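Local coordinates for protein nitrophorin Cim l NP (Cimex lectularius, PDB 2IMQ) that carries nitric oxide on a heme group and delivers it to the bitten host during feeding, which widens the blood vessels, at residues I255-N261 against V274-V280; T11-N15 against W168-L172. One frame throughout, in Å; residues are numbered along the deposited sequence.

The chain enters through strand 6-17, which carries Thr-11 to Asn-15 in the middle of one sheet of the beta sandwich. The end of strand 165-169 and the corner after it later bring Ile-169 to Asp-171 against it, and contact 2 closes a long loop of 152 residues across the sandwich. Contact 1 follows it in series and does not nest with it. It closes a short loop of 12 residues and pairs the last two strands, 255-262 and 274-281, as a hairpin. Strand 274-281 also pairs with strand 6-17 in the same sheet: Ala-276 N lies 2.9 Å from Thr-11 O. Contact 1 thus builds the sheet edge, while contact 2 joins the two sheets.

Contact 1: I255-N261 against V274-V280; sequences IQPLSYN and VLAKFRV
A classic beta bulge interrupts the antiparallel hairpin of strands 255-262 and 274-281, at the edge of a sheet in this DNase I-like sandwich. Leu-258 and Ser-259 both face Lys-277. Leu-258 N gives a short bond of 2.7 Å to Lys-277 O, and Ser-259 N adds a weak one to the same oxygen. Beyond the bulge, regular pairing resumes, with Leu-275 N bonded to Asn-261 O at 2.9 Å (N-H...O angle 171°). The face with Ile-255, Pro-257, Tyr-260, Ala-276 and Phe-278 is turned to the other sheet. There Ile-255 CG2 meets Phe-278 CD2 at 3.8 Å, and the Phe-278 ring also meets Phe-167. With chi1 near trans (-173°), the Tyr-260 ring swings past Ala-276 CB, and CE1 comes within 3.4 Å of Val-274 CG1. Its hydroxyl bonds Glu-215 and Ala-245 N. On the other face, Leu-258 CD2 sits over the centre of the Arg-279 guanidinium, 3.8 Å from Arg-279 CZ. The extended Lys-277 chain runs past Ser-259 OG, which approaches Lys-277 CD to 3.4 Å. One water bonds Ser-259 OG, Asn-261 ND2 and Leu-275 O. A second links Ser-259 OG to Lys-277 NZ, which also forms a salt bridge with Glu-35. The chemistry divides by face: the inward one is mainly apolar and aromatic, with the Tyr-260 hydroxyl satisfied there, while Lys-277, Arg-279 and the water bridges are on the other. One carbonyl, Lys-277 O, absorbs the extra residue of the bulge.

Contact 2: T11-N15 against W168-L172; sequences TVSWN and WIGDL
Ile-169 fills the close-packed end, against Thr-11 and Ser-13. Its CG2 lies 3.7 Å from both Thr-11 CB and Thr-11 OG1. Its CD1 reaches back to Val-12 O at 4.0 Å. CG1 stands between the backbone N and the carbonyl carbon (chi1 55°). This turns CG2 onto Thr-11, while the CG1 branch meets the strand only through CD1. Ser-13 CB approaches Gly-170 CA to 3.7 Å. The backbone conformation at Gly-170 favours glycine, and the chain turns a corner here. Ser-13 OG lies near Gly-170 N, but the angle is poor for a bond. The hydroxyl is hydrogen-bonded to Asp-243 instead. The other end is looser and includes the partly exposed Asn-15. Side-chain contact there narrows to one polar link: Asn-15 ND2 donates to Asp-171 OD2 at 2.8 Å, with an N-H...O angle of 158°. The acceptor lies in the amide plane, and OD2 uses its anti lone pair. Amide and carboxylate planes are turned 52° apart. Asp-171 OD1 is held separately, by a salt bridge to Arg-175 and by Asn-173 N. Asp-171 is thus gripped through both oxygens, which would fix its rotation. Trp-168 to Arg-175 fits the WxGDxNxR signature, as in 5-phosphatase relatives. Trp-14, on the other side of strand 6-17, touches the heme. Packing joins the two sheets at Ile-169; past the corner a directional polar bond ties Asp-171 to Asn-15.

Contact 1: I255-N261 against V274-V280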
ATOM      1  N   ILE A 255     -17.001  -2.969   1.185  1.00 21.10           N
ATOM      2  CA  ILE A 255     -15.842  -2.097   1.428  1.00 19.57           C
ATOM      3  C   ILE A 255     -16.058  -0.913   0.515  1.00 18.84           C
ATOM      4  O   ILE A 255     -16.117  -1.066  -0.692  1.00 21.93           O
ATOM      5  CB  ILE A 255     -14.497  -2.807   1.114  1.00 20.00           C
ATOM      6  CG1 ILE A 255     -14.301  -4.032   1.992  1.00 19.12           C
ATOM      7  CG2 ILE A 255     -13.332  -1.834   1.241  1.00 20.09           C
ATOM      8  CD1 ILE A 255     -13.161  -4.977   1.583  1.00 21.23           C
ATOM      9  N   GLN A 256     -16.217   0.255   1.116  1.00 18.94           N
ATOM     10  CA  GLN A 256     -16.480   1.463   0.404  1.00 19.20           C
ATOM     11  C   GLN A 256     -15.296   2.417   0.505  1.00 19.00           C
ATOM     12  O   GLN A 256     -15.026   2.975   1.565  1.00 19.55           O
ATOM     13  CB  GLN A 256     -17.720   2.149   0.992  1.00 20.40           C
ATOM     14  CG  GLN A 256     -18.027   3.440   0.258  1.00 20.98           C
ATOM     15  CD  GLN A 256     -18.191   3.233  -1.232  1.00 26.24           C
ATOM     16  OE1 GLN A 256     -17.477   3.863  -2.041  1.00 31.55           O
ATOM     17  NE2 GLN A 256     -19.095   2.338  -1.610  1.00 24.74           N
ATOM     18  N   PRO A 257     -14.575   2.649  -0.609  1.00 19.25           N
ATOM     19  CA  PRO A 257     -13.595   3.698  -0.576  1.00 19.39           C
ATOM     20  C   PRO A 257     -14.267   5.064  -0.360  1.00 19.90           C
ATOM     21  O   PRO A 257     -15.273   5.389  -0.984  1.00 20.83           O
ATOM     22  CB  PRO A 257     -12.943   3.655  -1.967  1.00 19.21           C
ATOM     23  CG  PRO A 257     -13.458   2.472  -2.588  1.00 23.50           C
ATOM     24  CD  PRO A 257     -14.619   1.954  -1.906  1.00 20.57           C
ATOM     25  N   LEU A 258     -13.689   5.856   0.517  1.00 19.15           N
ATOM     26  CA  LEU A 258     -14.095   7.229   0.761  1.00 21.15           C
ATOM     27  C   LEU A 258     -13.287   8.229  -0.002  1.00 20.54           C
ATOM     28  O   LEU A 258     -13.823   9.229  -0.492  1.00 22.79           O
ATOM     29  CB  LEU A 258     -14.005   7.531   2.277  1.00 22.61           C
ATOM     30  CG  LEU A 258     -14.689   6.495   3.167  1.00 25.73           C
ATOM     31  CD1 LEU A 258     -14.431   6.721   4.630  1.00 29.79           C
ATOM     32  CD2 LEU A 258     -16.194   6.426   2.840  1.00 29.05           C
ATOM     33  N   SER A 259     -11.988   7.960  -0.116  1.00 19.52           N
ATOM     34  CA  SER A 259     -11.104   8.801  -0.886  1.00 19.72           C
ATOM     35  C   SER A 259      -9.855   8.002  -1.222  1.00 17.40           C
ATOM     36  O   SER A 259      -9.525   7.007  -0.552  1.00 17.95           O
ATOM     37  CB  SER A 259     -10.766  10.067  -0.157  1.00 22.65           C
ATOM     38  OG  SER A 259     -10.001   9.816   0.982  1.00 24.47           O
ATOM     39  N   TYR A 260      -9.160   8.459  -2.241  1.00 16.70           N
ATOM     40  CA  TYR A 260      -7.952   7.822  -2.780  1.00 15.87           C
ATOM     41  C   TYR A 260      -7.186   8.930  -3.443  1.00 16.27           C
ATOM     42  O   TYR A 260      -7.669   9.522  -4.386  1.00 17.51           O
ATOM     43  CB  TYR A 260      -8.371   6.743  -3.766  1.00 16.70           C
ATOM     44  CG  TYR A 260      -7.302   5.852  -4.328  1.00 15.70           C
ATOM     45  CD1 TYR A 260      -6.230   5.372  -3.534  1.00 15.01           C
ATOM     46  CD2 TYR A 260      -7.366   5.412  -5.640  1.00 14.88           C
ATOM     47  CE1 TYR A 260      -5.307   4.485  -4.042  1.00 15.46           C
ATOM     48  CE2 TYR A 260      -6.436   4.499  -6.136  1.00 14.60           C
ATOM     49  CZ  TYR A 260      -5.401   4.046  -5.345  1.00 14.51           C
ATOM     50  OH  TYR A 260      -4.486   3.196  -5.879  1.00 14.39           O
ATOM     51  N   ASN A 261      -6.056   9.281  -2.892  1.00 15.45           N
ATOM     52  CA  ASN A 261      -5.289  10.398  -3.362  1.00 18.13           C
ATOM     53  C   ASN A 261      -3.816  10.213  -3.169  1.00 16.11           C
ATOM     54  O   ASN A 261      -3.385   9.690  -2.152  1.00 17.62           O
ATOM     55  CB  ASN A 261      -5.648  11.667  -2.548  1.00 19.90           C
ATOM     56  CG  ASN A 261      -7.091  12.095  -2.657  1.00 24.83           C
ATOM     57  OD1 ASN A 261      -7.455  12.855  -3.542  1.00 31.16           O
ATOM     58  ND2 ASN A 261      -7.906  11.677  -1.720  1.00 28.32           N
ATOM     59  N   VAL A 274       0.601   7.428  -1.504  1.00 14.05           N
ATOM     60  CA  VAL A 274      -0.773   7.289  -1.831  1.00 14.32           C
ATOM     61  C   VAL A 274      -1.563   6.871  -0.621  1.00 14.89           C
ATOM     62  O   VAL A 274      -1.250   5.854   0.006  1.00 13.90           O
ATOM     63  CB  VAL A 274      -0.954   6.319  -3.017  1.00 15.06           C
ATOM     64  CG1 VAL A 274      -2.404   6.014  -3.266  1.00 16.00           C
ATOM     65  CG2 VAL A 274      -0.411   6.901  -4.294  1.00 15.57           C
ATOM     66  N   LEU A 275      -2.592   7.657  -0.291  1.00 14.78           N
ATOM     67  CA  LEU A 275      -3.416   7.476   0.861  1.00 15.23           C
ATOM     68  C   LEU A 275      -4.836   7.082   0.463  1.00 15.45           C
ATOM     69  O   LEU A 275      -5.474   7.790  -0.344  1.00 15.80           O
ATOM     70  CB  LEU A 275      -3.463   8.813   1.619  1.00 17.21           C
ATOM     71  CG  LEU A 275      -4.397   8.917   2.803  1.00 17.09           C
ATOM     72  CD1 LEU A 275      -4.029   7.906   3.928  1.00 18.73           C
ATOM     73  CD2 LEU A 275      -4.373  10.295   3.329  1.00 18.90           C
ATOM     74  N   ALA A 276      -5.319   5.980   1.002  1.00 15.08           N
ATOM     75  CA  ALA A 276      -6.669   5.551   0.763  1.00 15.33           C
ATOM     76  C   ALA A 276      -7.393   5.493   2.083  1.00 16.44           C
ATOM     77  O   ALA A 276      -6.808   5.164   3.108  1.00 17.82           O
ATOM     78  CB  ALA A 276      -6.751   4.190   0.050  1.00 16.15           C
ATOM     79  N   LYS A 277      -8.666   5.780   2.022  1.00 17.09           N
ATOM     80  CA  LYS A 277      -9.541   5.779   3.180  1.00 17.91           C
ATOM     81  C   LYS A 277     -10.752   4.976   2.791  1.00 18.09           C
ATOM     82  O   LYS A 277     -11.343   5.187   1.730  1.00 18.85           O
ATOM     83  CB  LYS A 277      -9.961   7.198   3.625  1.00 18.38           C
ATOM     84  CG  LYS A 277      -8.810   8.134   3.880  1.00 18.85           C
ATOM     85  CD  LYS A 277      -9.284   9.534   4.296  1.00 19.29           C
ATOM     86  CE  LYS A 277      -8.132  10.490   4.411  1.00 20.21           C
ATOM     87  NZ  LYS A 277      -8.645  11.825   4.888  1.00 25.01           N
ATOM     88  N   PHE A 278     -11.125   4.041   3.662  1.00 18.08           N
ATOM     89  CA  PHE A 278     -12.260   3.136   3.409  1.00 18.08           C
ATOM     90  C   PHE A 278     -13.172   3.087   4.598  1.00 19.60           C
ATOM     91  O   PHE A 278     -12.719   3.231   5.727  1.00 20.60           O
ATOM     92  CB  PHE A 278     -11.751   1.708   3.202  1.00 17.55           C
ATOM     93  CG  PHE A 278     -10.735   1.574   2.115  1.00 17.16           C
ATOM     94  CD1 PHE A 278      -9.387   1.681   2.410  1.00 17.15           C
ATOM     95  CD2 PHE A 278     -11.124   1.237   0.836  1.00 18.63           C
ATOM     96  CE1 PHE A 278      -8.435   1.518   1.405  1.00 17.66           C
ATOM     97  CE2 PHE A 278     -10.118   1.040  -0.170  1.00 17.60           C
ATOM     98  CZ  PHE A 278      -8.810   1.233   0.150  1.00 17.92           C
ATOM     99  N   ARG A 279     -14.414   2.754   4.313  1.00 20.15           N
ATOM    100  CA  ARG A 279     -15.367   2.373   5.346  1.00 21.73           C
ATOM    101  C   ARG A 279     -15.821   0.945   5.047  1.00 20.66           C
ATOM    102  O   ARG A 279     -16.258   0.668   3.939  1.00 22.79           O
ATOM    103  CB  ARG A 279     -16.533   3.305   5.330  1.00 21.50           C
ATOM    104  CG  ARG A 279     -17.635   3.031   6.320  1.00 25.14           C
ATOM    105  CD  ARG A 279     -18.784   4.034   6.149  1.00 30.12           C
ATOM    106  NE  ARG A 279     -18.316   5.401   6.334  1.00 36.80           N
ATOM    107  CZ  ARG A 279     -18.712   6.452   5.625  1.00 41.06           C
ATOM    108  NH1 ARG A 279     -19.591   6.322   4.629  1.00 45.20           N
ATOM    109  NH2 ARG A 279     -18.209   7.653   5.904  1.00 43.45           N
ATOM    110  N   VAL A 280     -15.626   0.046   6.005  1.00 20.04           N
ATOM    111  CA  VAL A 280     -16.059  -1.338   5.862  1.00 20.39           C
ATOM    112  C   VAL A 280     -17.282  -1.619   6.715  1.00 21.63           C
ATOM    113  O   VAL A 280     -17.416  -1.044   7.800  1.00 22.36           O
ATOM    114  CB  VAL A 280     -14.909  -2.336   6.161  1.00 21.22           C
ATOM    115  CG1 VAL A 280     -13.665  -1.967   5.368  1.00 19.11           C
ATOM    116  CG2 VAL A 280     -14.584  -2.438   7.590  1.00 22.26           C
TER
HETATM  117  O   HOH W   1      -7.264   9.820   0.527  1.00 22.05           O
HETATM  118  O   HOH W   2     -10.053  12.371   2.313  1.00 39.62           O

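Contact 2: T11-N15 against W168-L172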
ATOM      1  N   THR A  11      -5.043   3.492   4.652  1.00 16.08           N
ATOM      2  CA  THR A  11      -3.804   2.888   4.200  1.00 16.19           C
ATOM      3  C   THR A  11      -2.947   3.913   3.524  1.00 14.55           C
ATOM      4  O   THR A  11      -3.454   4.808   2.834  1.00 16.53           O
ATOM      5  CB  THR A  11      -4.083   1.714   3.214  1.00 16.46           C
ATOM      6  OG1 THR A  11      -4.686   2.185   2.004  1.00 16.89           O
ATOM      7  CG2 THR A  11      -5.015   0.686   3.836  1.00 17.78           C
ATOM      8  N   VAL A  12      -1.645   3.789   3.693  1.00 15.69           N
ATOM      9  CA  VAL A  12      -0.723   4.575   2.923  1.00 15.14           C
ATOM     10  C   VAL A  12       0.413   3.732   2.453  1.00 15.28           C
ATOM     11  O   VAL A  12       0.939   2.924   3.225  1.00 16.07           O
ATOM     12  CB  VAL A  12      -0.254   5.848   3.710  1.00 17.36           C
ATOM     13  CG1 VAL A  12       0.548   5.495   4.952  1.00 18.25           C
ATOM     14  CG2 VAL A  12       0.534   6.783   2.842  1.00 17.55           C
ATOM     15  N   SER A  13       0.807   3.919   1.209  1.00 14.17           N
ATOM     16  CA  SER A  13       2.019   3.307   0.799  1.00 15.15           C
ATOM     17  C   SER A  13       2.899   4.292   0.046  1.00 14.83           C
ATOM     18  O   SER A  13       2.413   5.291  -0.569  1.00 16.16           O
ATOM     19  CB  SER A  13       1.780   2.084  -0.013  1.00 15.87           C
ATOM     20  OG  SER A  13       1.430   2.369  -1.346  1.00 17.43           O
ATOM     21  N   TRP A  14       4.184   3.996   0.074  1.00 15.82           N
ATOM     22  CA  TRP A  14       5.163   4.874  -0.535  1.00 14.95           C
ATOM     23  C   TRP A  14       6.351   4.067  -0.956  1.00 15.90           C
ATOM     24  O   TRP A  14       6.996   3.396  -0.150  1.00 16.17           O
ATOM     25  CB  TRP A  14       5.577   5.894   0.490  1.00 17.12           C
ATOM     26  CG  TRP A  14       6.338   7.053  -0.004  1.00 18.69           C
ATOM     27  CD1 TRP A  14       6.661   7.388  -1.291  1.00 19.10           C
ATOM     28  CD2 TRP A  14       6.742   8.135   0.808  1.00 19.66           C
ATOM     29  NE1 TRP A  14       7.335   8.592  -1.292  1.00 20.70           N
ATOM     30  CE2 TRP A  14       7.392   9.065  -0.007  1.00 19.90           C
ATOM     31  CE3 TRP A  14       6.639   8.399   2.175  1.00 21.75           C
ATOM     32  CZ2 TRP A  14       7.910  10.241   0.502  1.00 23.29           C
ATOM     33  CZ3 TRP A  14       7.168   9.544   2.659  1.00 23.28           C
ATOM     34  CH2 TRP A  14       7.771  10.452   1.838  1.00 23.03           C
ATOM     35  N   ASN A  15       6.679   4.150  -2.224  1.00 15.14           N
ATOM     36  CA  ASN A  15       7.965   3.660  -2.712  1.00 16.25           C
ATOM     37  C   ASN A  15       8.954   4.769  -2.407  1.00 18.31           C
ATOM     38  O   ASN A  15       9.154   5.743  -3.173  1.00 18.39           O
ATOM     39  CB  ASN A  15       7.883   3.317  -4.200  1.00 16.69           C
ATOM     40  CG  ASN A  15       9.120   2.620  -4.668  1.00 17.30           C
ATOM     41  OD1 ASN A  15      10.141   2.795  -4.045  1.00 20.54           O
ATOM     42  ND2 ASN A  15       9.048   1.809  -5.736  1.00 16.79           N
ATOM     43  N   TRP A 168      -4.381  -4.568  -0.274  1.00 13.82           N
ATOM     44  CA  TRP A 168      -3.075  -4.835  -0.810  1.00 14.69           C
ATOM     45  C   TRP A 168      -2.570  -3.465  -1.221  1.00 13.15           C
ATOM     46  O   TRP A 168      -3.167  -2.775  -2.053  1.00 14.64           O
ATOM     47  CB  TRP A 168      -3.186  -5.732  -2.038  1.00 14.39           C
ATOM     48  CG  TRP A 168      -1.914  -6.360  -2.526  1.00 14.41           C
ATOM     49  CD1 TRP A 168      -0.698  -5.811  -2.657  1.00 14.75           C
ATOM     50  CD2 TRP A 168      -1.771  -7.710  -2.898  1.00 14.99           C
ATOM     51  NE1 TRP A 168       0.211  -6.728  -3.125  1.00 15.44           N
ATOM     52  CE2 TRP A 168      -0.438  -7.915  -3.285  1.00 13.88           C
ATOM     53  CE3 TRP A 168      -2.670  -8.796  -2.988  1.00 17.30           C
ATOM     54  CZ2 TRP A 168       0.017  -9.127  -3.702  1.00 16.01           C
ATOM     55  CZ3 TRP A 168      -2.184 -10.009  -3.418  1.00 16.44           C
ATOM     56  CH2 TRP A 168      -0.868 -10.155  -3.756  1.00 15.78           C
ATOM     57  N   ILE A 169      -1.464  -3.077  -0.617  1.00 13.99           N
ATOM     58  CA  ILE A 169      -0.924  -1.706  -0.722  1.00 13.93           C
ATOM     59  C   ILE A 169       0.562  -1.739  -0.997  1.00 14.59           C
ATOM     60  O   ILE A 169       1.295  -2.520  -0.398  1.00 16.88           O
ATOM     61  CB  ILE A 169      -1.208  -0.884   0.552  1.00 14.67           C
ATOM     62  CG1 ILE A 169      -0.694  -1.582   1.815  1.00 16.50           C
ATOM     63  CG2 ILE A 169      -2.708  -0.603   0.633  1.00 16.42           C
ATOM     64  CD1 ILE A 169      -0.842  -0.657   3.067  1.00 18.22           C
ATOM     65  N   GLY A 170       0.990  -0.892  -1.920  1.00 14.65           N
ATOM     66  CA  GLY A 170       2.387  -0.795  -2.266  1.00 15.39           C
ATOM     67  C   GLY A 170       2.504  -0.533  -3.745  1.00 13.69           C
ATOM     68  O   GLY A 170       1.520  -0.342  -4.469  1.00 14.43           O
ATOM     69  N   ASP A 171       3.748  -0.522  -4.173  1.00 13.66           N
ATOM     70  CA  ASP A 171       4.078  -0.391  -5.577  1.00 14.21           C
ATOM     71  C   ASP A 171       4.018  -1.792  -6.174  1.00 13.80           C
ATOM     72  O   ASP A 171       4.867  -2.655  -5.852  1.00 16.50           O
ATOM     73  CB  ASP A 171       5.433   0.254  -5.769  1.00 14.49           C
ATOM     74  CG  ASP A 171       5.869   0.349  -7.203  1.00 14.26           C
ATOM     75  OD1 ASP A 171       5.124  -0.159  -8.087  1.00 14.89           O
ATOM     76  OD2 ASP A 171       6.948   0.945  -7.423  1.00 17.21           O
ATOM     77  N   LEU A 172       3.000  -2.047  -6.979  1.00 13.70           N
ATOM     78  CA  LEU A 172       2.742  -3.348  -7.574  1.00 13.86           C
ATOM     79  C   LEU A 172       3.627  -3.698  -8.779  1.00 12.68           C
ATOM     80  O   LEU A 172       3.477  -4.749  -9.354  1.00 13.73           O
ATOM     81  CB  LEU A 172       1.298  -3.448  -7.992  1.00 15.11           C
ATOM     82  CG  LEU A 172       0.219  -3.127  -6.930  1.00 18.95           C
ATOM     83  CD1 LEU A 172      -1.159  -3.212  -7.533  1.00 19.07           C
ATOM     84  CD2 LEU A 172       0.305  -3.996  -5.706  1.00 22.18           C
TER